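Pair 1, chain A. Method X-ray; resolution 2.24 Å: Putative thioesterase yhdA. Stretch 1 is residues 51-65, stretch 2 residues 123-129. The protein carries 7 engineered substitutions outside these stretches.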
# COMPACT_ATOMS: atom_id res chain seq x y z
N ALA A 51 8.75 -2.78 14.52
CA ALA A 51 8.10 -2.44 15.78
C ALA A 51 6.92 -1.48 15.57
O ALA A 51 5.85 -1.68 16.14
CB ALA A 51 9.10 -1.86 16.77
N SER A 52 7.14 -0.44 14.76
CA SER A 52 6.08 0.51 14.39
C SER A 52 4.94 -0.16 13.61
O SER A 52 3.77 0.10 13.87
CB SER A 52 6.65 1.67 13.57
OG SER A 52 7.62 2.39 14.32
N LEU A 53 5.30 -1.01 12.65
CA LEU A 53 4.31 -1.80 11.91
C LEU A 53 3.46 -2.63 12.84
O LEU A 53 2.23 -2.62 12.75
CB LEU A 53 5.00 -2.73 10.91
CG LEU A 53 5.28 -2.30 9.47
CD1 LEU A 53 5.50 -0.80 9.33
CD2 LEU A 53 6.50 -3.10 8.98
N ALA A 54 4.12 -3.35 13.75
CA ALA A 54 3.45 -4.19 14.72
C ALA A 54 2.57 -3.36 15.66
O ALA A 54 1.45 -3.76 15.97
CB ALA A 54 4.46 -5.00 15.51
N LEU A 55 3.07 -2.20 16.08
CA LEU A 55 2.29 -1.28 16.92
C LEU A 55 0.99 -0.87 16.22
O LEU A 55 -0.07 -0.83 16.85
CB LEU A 55 3.12 -0.03 17.27
CG LEU A 55 2.45 1.21 17.88
CD1 LEU A 55 1.87 0.91 19.23
CD2 LEU A 55 3.43 2.37 17.98
N ALA A 56 1.08 -0.57 14.93
CA ALA A 56 -0.07 -0.14 14.15
C ALA A 56 -1.11 -1.24 14.00
O ALA A 56 -2.29 -0.99 14.20
CB ALA A 56 0.36 0.35 12.79
N GLU A 57 -0.66 -2.44 13.63
CA GLU A 57 -1.57 -3.57 13.44
C GLU A 57 -2.24 -3.98 14.75
O GLU A 57 -3.44 -4.30 14.77
CB GLU A 57 -0.85 -4.75 12.76
CG GLU A 57 -1.80 -5.85 12.27
CD GLU A 57 -1.18 -6.86 11.31
OE1 GLU A 57 -0.35 -6.47 10.47
OE2 GLU A 57 -1.55 -8.07 11.39
N ILE A 58 -1.48 -3.94 15.85
CA ILE A 58 -1.97 -4.35 17.16
C ILE A 58 -2.98 -3.36 17.77
O ILE A 58 -4.02 -3.78 18.29
CB ILE A 58 -0.81 -4.65 18.16
CG1 ILE A 58 -0.06 -5.91 17.71
CG2 ILE A 58 -1.34 -4.84 19.59
CD1 ILE A 58 1.29 -6.10 18.37
N THR A 59 -2.67 -2.07 17.69
CA THR A 59 -3.57 -1.03 18.21
C THR A 59 -4.85 -0.90 17.38
O THR A 59 -5.93 -0.65 17.93
CB THR A 59 -2.88 0.35 18.33
OG1 THR A 59 -2.30 0.71 17.06
CG2 THR A 59 -1.80 0.33 19.42
N ALA A 60 -4.73 -1.05 16.06
CA ALA A 60 -5.89 -1.04 15.17
C ALA A 60 -6.83 -2.19 15.52
O ALA A 60 -8.04 -1.99 15.60
CB ALA A 60 -5.45 -1.13 13.71
N GLY A 61 -6.26 -3.37 15.74
CA GLY A 61 -7.01 -4.55 16.15
C GLY A 61 -7.69 -4.38 17.50
O GLY A 61 -8.82 -4.82 17.68
N MSE A 62 -7.00 -3.76 18.43
CA MSE A 62 -7.55 -3.48 19.76
C MSE A 62 -8.71 -2.49 19.67
O MSE A 62 -9.75 -2.69 20.30
CB MSE A 62 -6.47 -2.93 20.70
CG MSE A 62 -5.32 -3.87 21.01
SE MSE A 62 -3.94 -3.01 22.11
CE MSE A 62 -4.92 -3.01 23.79
N ALA A 63 -8.52 -1.44 18.90
CA ALA A 63 -9.54 -0.41 18.66
C ALA A 63 -10.79 -0.98 17.98
O ALA A 63 -11.91 -0.70 18.42
CB ALA A 63 -8.96 0.73 17.83
N SER A 64 -10.58 -1.77 16.93
CA SER A 64 -11.68 -2.43 16.21
C SER A 64 -12.50 -3.33 17.13
O SER A 64 -13.73 -3.27 17.12
CB SER A 64 -11.16 -3.22 15.02
OG SER A 64 -10.87 -2.38 13.92
N ASN A 65 -11.81 -4.15 17.93
CA ASN A 65 -12.47 -5.05 18.89
C ASN A 65 -13.27 -4.31 19.95
O ASN A 65 -14.38 -4.72 20.30
CB ASN A 65 -11.44 -5.98 19.55
CG ASN A 65 -10.99 -7.10 18.63
OD1 ASN A 65 -11.60 -7.35 17.59
ND2 ASN A 65 -9.91 -7.77 19.01
N GLN A 123 3.50 7.01 8.63
CA GLN A 123 2.08 7.04 8.30
C GLN A 123 1.69 5.63 7.87
O GLN A 123 2.35 5.02 7.03
CB GLN A 123 1.83 8.04 7.17
CG GLN A 123 0.42 7.99 6.57
CD GLN A 123 -0.52 9.02 7.17
OE1 GLN A 123 -0.15 9.80 8.05
NE2 GLN A 123 -1.76 9.03 6.67
N ILE A 124 0.62 5.11 8.46
CA ILE A 124 0.25 3.71 8.28
C ILE A 124 -1.26 3.57 8.13
O ILE A 124 -2.03 4.19 8.87
CB ILE A 124 0.74 2.84 9.47
CG1 ILE A 124 2.26 2.98 9.65
CG2 ILE A 124 0.31 1.37 9.30
CD1 ILE A 124 2.88 2.08 10.70
N THR A 125 -1.66 2.77 7.14
CA THR A 125 -3.07 2.41 6.97
C THR A 125 -3.23 0.92 7.23
O THR A 125 -2.47 0.10 6.71
CB THR A 125 -3.59 2.76 5.55
OG1 THR A 125 -3.47 4.18 5.35
CG2 THR A 125 -5.06 2.38 5.40
N VAL A 126 -4.21 0.57 8.06
CA VAL A 126 -4.51 -0.82 8.38
C VAL A 126 -5.94 -1.15 8.00
O VAL A 126 -6.88 -0.44 8.39
CB VAL A 126 -4.31 -1.13 9.90
CG1 VAL A 126 -4.67 -2.57 10.20
CG2 VAL A 126 -2.88 -0.83 10.33
N VAL A 127 -6.11 -2.23 7.23
CA VAL A 127 -7.42 -2.78 6.97
C VAL A 127 -7.60 -4.04 7.82
O VAL A 127 -6.79 -4.97 7.74
CB VAL A 127 -7.63 -3.14 5.47
CG1 VAL A 127 -9.03 -3.66 5.22
CG2 VAL A 127 -7.33 -1.94 4.58
N ASN A 128 -8.64 -4.05 8.66
CA ASN A 128 -8.99 -5.21 9.46
C ASN A 128 -10.18 -5.96 8.84
O ASN A 128 -11.11 -5.35 8.33
CB ASN A 128 -9.35 -4.79 10.89
CG ASN A 128 -8.14 -4.36 11.72
OD1 ASN A 128 -7.01 -4.79 11.48
ND2 ASN A 128 -8.39 -3.52 12.71
N ALA A 129 -10.13 -7.29 8.89
CA ALA A 129 -11.29 -8.10 8.56
C ALA A 129 -12.12 -8.30 9.82
O ALA A 129 -11.56 -8.53 10.90
CB ALA A 129 -10.87 -9.45 7.97
O HOH W 1 -5.11 -5.43 13.21

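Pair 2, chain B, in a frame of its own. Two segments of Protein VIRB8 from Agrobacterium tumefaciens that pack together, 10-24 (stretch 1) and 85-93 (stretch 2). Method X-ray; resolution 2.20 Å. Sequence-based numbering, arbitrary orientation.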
# COMPACT_ATOMS: atom_id res chain seq x y z
N VAL B 10 -6.21 -0.19 -13.25
CA VAL B 10 -4.96 0.36 -12.74
C VAL B 10 -5.07 1.84 -12.34
O VAL B 10 -4.56 2.23 -11.29
CB VAL B 10 -3.81 0.08 -13.74
CG1 VAL B 10 -2.47 0.63 -13.23
CG2 VAL B 10 -3.70 -1.43 -13.94
N VAL B 11 -5.70 2.66 -13.18
CA VAL B 11 -5.97 4.07 -12.82
C VAL B 11 -6.64 4.19 -11.47
O VAL B 11 -6.12 4.88 -10.56
CB VAL B 11 -6.83 4.78 -13.87
CG1 VAL B 11 -7.19 6.18 -13.39
CG2 VAL B 11 -6.07 4.90 -15.21
N ASN B 12 -7.78 3.50 -11.32
CA ASN B 12 -8.66 3.66 -10.16
C ASN B 12 -7.99 3.23 -8.88
O ASN B 12 -8.14 3.87 -7.83
CB ASN B 12 -9.98 2.88 -10.33
CG ASN B 12 -10.84 3.40 -11.47
OD1 ASN B 12 -10.66 4.50 -11.98
ND2 ASN B 12 -11.78 2.58 -11.88
N ALA B 13 -7.26 2.12 -8.99
CA ALA B 13 -6.44 1.61 -7.93
C ALA B 13 -5.31 2.56 -7.54
O ALA B 13 -5.06 2.77 -6.35
CB ALA B 13 -5.90 0.19 -8.30
N SER B 14 -4.59 3.13 -8.51
CA SER B 14 -3.41 3.99 -8.14
C SER B 14 -3.89 5.34 -7.53
O SER B 14 -3.27 5.87 -6.61
CB SER B 14 -2.46 4.26 -9.32
OG SER B 14 -2.09 3.12 -10.10
N LEU B 15 -4.99 5.86 -8.06
CA LEU B 15 -5.54 7.15 -7.61
C LEU B 15 -6.14 7.05 -6.24
O LEU B 15 -5.96 7.96 -5.41
CB LEU B 15 -6.55 7.70 -8.63
CG LEU B 15 -5.96 8.17 -9.97
CD1 LEU B 15 -7.05 8.35 -11.02
CD2 LEU B 15 -5.15 9.45 -9.82
N TRP B 16 -6.76 5.90 -5.95
CA TRP B 16 -7.29 5.60 -4.61
C TRP B 16 -6.21 5.38 -3.61
O TRP B 16 -6.28 5.83 -2.46
CB TRP B 16 -8.22 4.39 -4.62
CG TRP B 16 -8.52 3.98 -3.23
CD1 TRP B 16 -8.15 2.80 -2.63
CD2 TRP B 16 -9.17 4.74 -2.22
NE1 TRP B 16 -8.54 2.79 -1.32
CE2 TRP B 16 -9.18 3.97 -1.04
CE3 TRP B 16 -9.76 6.02 -2.20
CZ2 TRP B 16 -9.76 4.42 0.15
CZ3 TRP B 16 -10.33 6.47 -1.01
CH2 TRP B 16 -10.31 5.68 0.14
N GLU B 17 -5.19 4.64 -4.01
CA GLU B 17 -4.01 4.49 -3.16
C GLU B 17 -3.39 5.87 -2.88
O GLU B 17 -3.00 6.18 -1.74
CB GLU B 17 -3.01 3.54 -3.81
CG GLU B 17 -1.75 3.34 -3.02
CD GLU B 17 -0.64 2.75 -3.86
OE1 GLU B 17 -0.87 2.40 -5.06
OE2 GLU B 17 0.48 2.66 -3.32
N TYR B 18 -3.32 6.72 -3.90
CA TYR B 18 -2.91 8.12 -3.71
C TYR B 18 -3.74 8.79 -2.65
O TYR B 18 -3.21 9.28 -1.62
CB TYR B 18 -2.95 8.94 -5.02
CG TYR B 18 -2.35 10.34 -4.87
CD1 TYR B 18 -0.98 10.55 -5.03
CD2 TYR B 18 -3.17 11.45 -4.57
CE1 TYR B 18 -0.42 11.82 -4.89
CE2 TYR B 18 -2.64 12.71 -4.43
CZ TYR B 18 -1.26 12.91 -4.59
OH TYR B 18 -0.72 14.16 -4.43
N VAL B 19 -5.04 8.82 -2.87
CA VAL B 19 -5.93 9.40 -1.86
C VAL B 19 -5.69 8.79 -0.49
O VAL B 19 -5.46 9.51 0.50
CB VAL B 19 -7.43 9.20 -2.24
CG1 VAL B 19 -8.36 9.75 -1.14
CG2 VAL B 19 -7.69 9.84 -3.54
N ARG B 20 -5.72 7.46 -0.41
CA ARG B 20 -5.62 6.82 0.87
C ARG B 20 -4.32 7.22 1.57
O ARG B 20 -4.32 7.57 2.75
CB ARG B 20 -5.73 5.29 0.71
CG ARG B 20 -5.71 4.48 1.98
CD ARG B 20 -5.55 2.95 1.69
NE ARG B 20 -4.19 2.58 1.24
CZ ARG B 20 -3.17 2.20 2.03
NH1 ARG B 20 -3.28 2.12 3.36
NH2 ARG B 20 -2.01 1.89 1.47
N LEU B 21 -3.19 7.12 0.86
CA LEU B 21 -1.88 7.43 1.45
C LEU B 21 -1.78 8.91 1.86
O LEU B 21 -1.17 9.25 2.87
CB LEU B 21 -0.71 7.05 0.51
CG LEU B 21 -0.32 5.57 0.31
CD1 LEU B 21 0.54 5.45 -0.91
CD2 LEU B 21 0.41 4.92 1.49
N ARG B 22 -2.39 9.78 1.08
CA ARG B 22 -2.31 11.21 1.34
C ARG B 22 -3.23 11.66 2.49
O ARG B 22 -2.86 12.56 3.25
CB ARG B 22 -2.54 12.00 0.05
CG ARG B 22 -2.60 13.49 0.27
CD ARG B 22 -2.40 14.32 -0.98
NE ARG B 22 -2.36 15.74 -0.60
CZ ARG B 22 -2.02 16.72 -1.42
NH1 ARG B 22 -1.68 16.44 -2.67
NH2 ARG B 22 -2.01 17.96 -1.00
N GLU B 23 -4.40 11.02 2.63
CA GLU B 23 -5.42 11.51 3.54
C GLU B 23 -5.47 10.72 4.86
O GLU B 23 -6.09 11.16 5.84
CB GLU B 23 -6.80 11.54 2.84
CG GLU B 23 -6.86 12.36 1.53
CD GLU B 23 -6.47 13.84 1.71
OE1 GLU B 23 -6.56 14.34 2.86
OE2 GLU B 23 -6.08 14.50 0.71
N SER B 24 -4.85 9.53 4.86
CA SER B 24 -4.63 8.71 6.04
C SER B 24 -3.52 9.29 6.89
O SER B 24 -2.71 10.08 6.38
CB SER B 24 -4.22 7.30 5.63
OG SER B 24 -5.32 6.44 5.66
N VAL B 85 -9.22 13.38 -15.19
CA VAL B 85 -9.86 13.93 -13.97
C VAL B 85 -10.80 12.87 -13.35
O VAL B 85 -11.62 12.25 -14.03
CB VAL B 85 -10.62 15.31 -14.22
CG1 VAL B 85 -10.99 16.01 -12.90
CG2 VAL B 85 -9.74 16.28 -15.01
N GLN B 86 -10.61 12.60 -12.07
CA GLN B 86 -11.44 11.66 -11.38
C GLN B 86 -11.83 12.34 -10.07
O GLN B 86 -11.01 13.08 -9.48
CB GLN B 86 -10.70 10.33 -11.14
CG GLN B 86 -11.65 9.13 -10.98
CD GLN B 86 -10.94 7.75 -10.90
OE1 GLN B 86 -10.35 7.40 -9.86
NE2 GLN B 86 -11.03 6.96 -11.98
N GLN B 87 -13.09 12.15 -9.66
CA GLN B 87 -13.48 12.53 -8.32
C GLN B 87 -13.66 11.27 -7.50
O GLN B 87 -14.21 10.27 -7.97
CB GLN B 87 -14.76 13.38 -8.32
CG GLN B 87 -14.50 14.80 -8.77
CD GLN B 87 -15.70 15.70 -8.68
OE1 GLN B 87 -16.64 15.60 -9.47
NE2 GLN B 87 -15.66 16.62 -7.74
N ILE B 88 -13.18 11.34 -6.26
CA ILE B 88 -13.21 10.21 -5.33
C ILE B 88 -13.84 10.60 -4.02
O ILE B 88 -13.29 11.42 -3.28
CB ILE B 88 -11.78 9.68 -5.05
CG1 ILE B 88 -11.13 9.20 -6.35
CG2 ILE B 88 -11.82 8.57 -4.01
CD1 ILE B 88 -9.71 8.79 -6.20
N ARG B 89 -14.99 9.98 -3.72
CA ARG B 89 -15.68 10.19 -2.47
C ARG B 89 -15.17 9.18 -1.45
O ARG B 89 -15.03 8.01 -1.78
CB ARG B 89 -17.19 10.00 -2.66
CG ARG B 89 -18.04 10.66 -1.60
CD ARG B 89 -18.78 11.91 -2.11
NE ARG B 89 -19.16 12.81 -1.01
CZ ARG B 89 -20.17 12.61 -0.17
NH1 ARG B 89 -20.93 11.53 -0.22
NH2 ARG B 89 -20.40 13.50 0.78
N TYR B 90 -14.86 9.64 -0.23
CA TYR B 90 -14.33 8.76 0.79
C TYR B 90 -14.77 9.25 2.13
O TYR B 90 -15.03 10.42 2.30
CB TYR B 90 -12.78 8.65 0.74
CG TYR B 90 -12.03 9.95 0.92
CD1 TYR B 90 -11.53 10.32 2.15
CD2 TYR B 90 -11.84 10.82 -0.15
CE1 TYR B 90 -10.87 11.51 2.33
CE2 TYR B 90 -11.19 12.01 0.01
CZ TYR B 90 -10.71 12.36 1.25
OH TYR B 90 -10.04 13.57 1.40
N LYS B 91 -14.86 8.32 3.08
CA LYS B 91 -15.14 8.61 4.47
C LYS B 91 -13.84 8.64 5.23
O LYS B 91 -12.99 7.75 5.06
CB LYS B 91 -16.03 7.52 5.05
CG LYS B 91 -16.34 7.66 6.54
CD LYS B 91 -17.49 6.71 6.90
CE LYS B 91 -17.62 6.48 8.42
NZ LYS B 91 -17.17 5.12 8.87
N ARG B 92 -13.71 9.64 6.10
CA ARG B 92 -12.49 9.84 6.88
C ARG B 92 -12.79 9.79 8.37
O ARG B 92 -13.64 10.51 8.87
CB ARG B 92 -11.87 11.18 6.50
CG ARG B 92 -10.35 11.24 6.62
CD ARG B 92 -9.97 12.14 7.75
NE ARG B 92 -9.04 13.17 7.34
CZ ARG B 92 -9.07 14.44 7.77
NH1 ARG B 92 -10.01 14.86 8.62
NH2 ARG B 92 -8.15 15.29 7.34
N THR B 93 -12.08 8.91 9.08
CA THR B 93 -12.35 8.66 10.48
C THR B 93 -11.14 9.08 11.30
O THR B 93 -10.01 8.64 11.03
CB THR B 93 -12.61 7.15 10.70
OG1 THR B 93 -13.57 6.69 9.75
CG2 THR B 93 -13.11 6.90 12.09
O HOH W 2 -10.35 5.41 -7.81

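In both pairs a helix lies across one face of a strand, the two running in roughly the same direction: their N-to-C axes cross at -44° in pair 1 and -52° in pair 2. Fourteen central residues superpose with an RMSD of 0.8 Å, yet the axes approach to 8.8 Å in pair 1 and 10.0 Å in pair 2. The rule on the strand is alternation. Ile A124, Val A126 and Asn A128 point toward the helix, as do their counterparts Gln B86, Ile B88 and Tyr B90, while the residues between them do not reach it.

On the helix, the facing positions recur every four residues. Pair 1 fills them with Ser A52, Ala A56, Ala A60 and Ser A64; pair 2 places Val B11, Leu B15, Val B19 and Glu B23 there. The 8.8 Å approach goes with alanines at Ala A56 and Ala A60, the 10.0 Å approach with Leu B15 and Val B19. Ala A56 CB sits 3.6 Å from Ile A124 CG2, and Ala A60 CB 3.9 Å from Val A126 CG1; in pair 2, Val B19 CG2 lies 3.5 Å from Ile B88 CD1. The match of Val A126 with Ile B88 keeps a branched aliphatic residue at the middle of the three matched inward-facing strand positions.

The polar element changes ends. In pair 1 it lies late in the stretch, where Asn A128 ND2 donates a hydrogen bond to Ser A64 OG at 3.0 Å. A water donates to Glu A57 O (2.5 Å from the water O) and to Asn A128 OD1 (2.6 Å from the water O), so the amide engages the helix through both its nitrogen and its oxygen. The matching Tyr B90 instead offers a ring, with Val B19 CG1 over one face, 3.8 Å from Tyr B90 CD2, while the edge of the Trp B16 ring meets the tyrosine at its CB, Trp B16 CZ3 to Tyr B90 CB 3.7 Å.

Pair 2 places its strand amide early, at Gln B86, where pair 1 has Ile A124. Gln B86 NE2 donates a very short hydrogen bond to Asn B12 OD1 at 2.5 Å, and a water bridges by donating to Asn B12 O (2.7 Å from the water O) and Gln B86 OE1 (2.9 Å from the water O). In pair 1 the side-chain contact at this end is apolar, with Leu A53, the match of Asn B12, bringing CD1 to 4.1 Å from Ile A124 CD1. Each contact thus joins an apolar middle to one strand amide that makes a direct hydrogen bond to a helix side chain and a water-mediated link to a helix backbone oxygen.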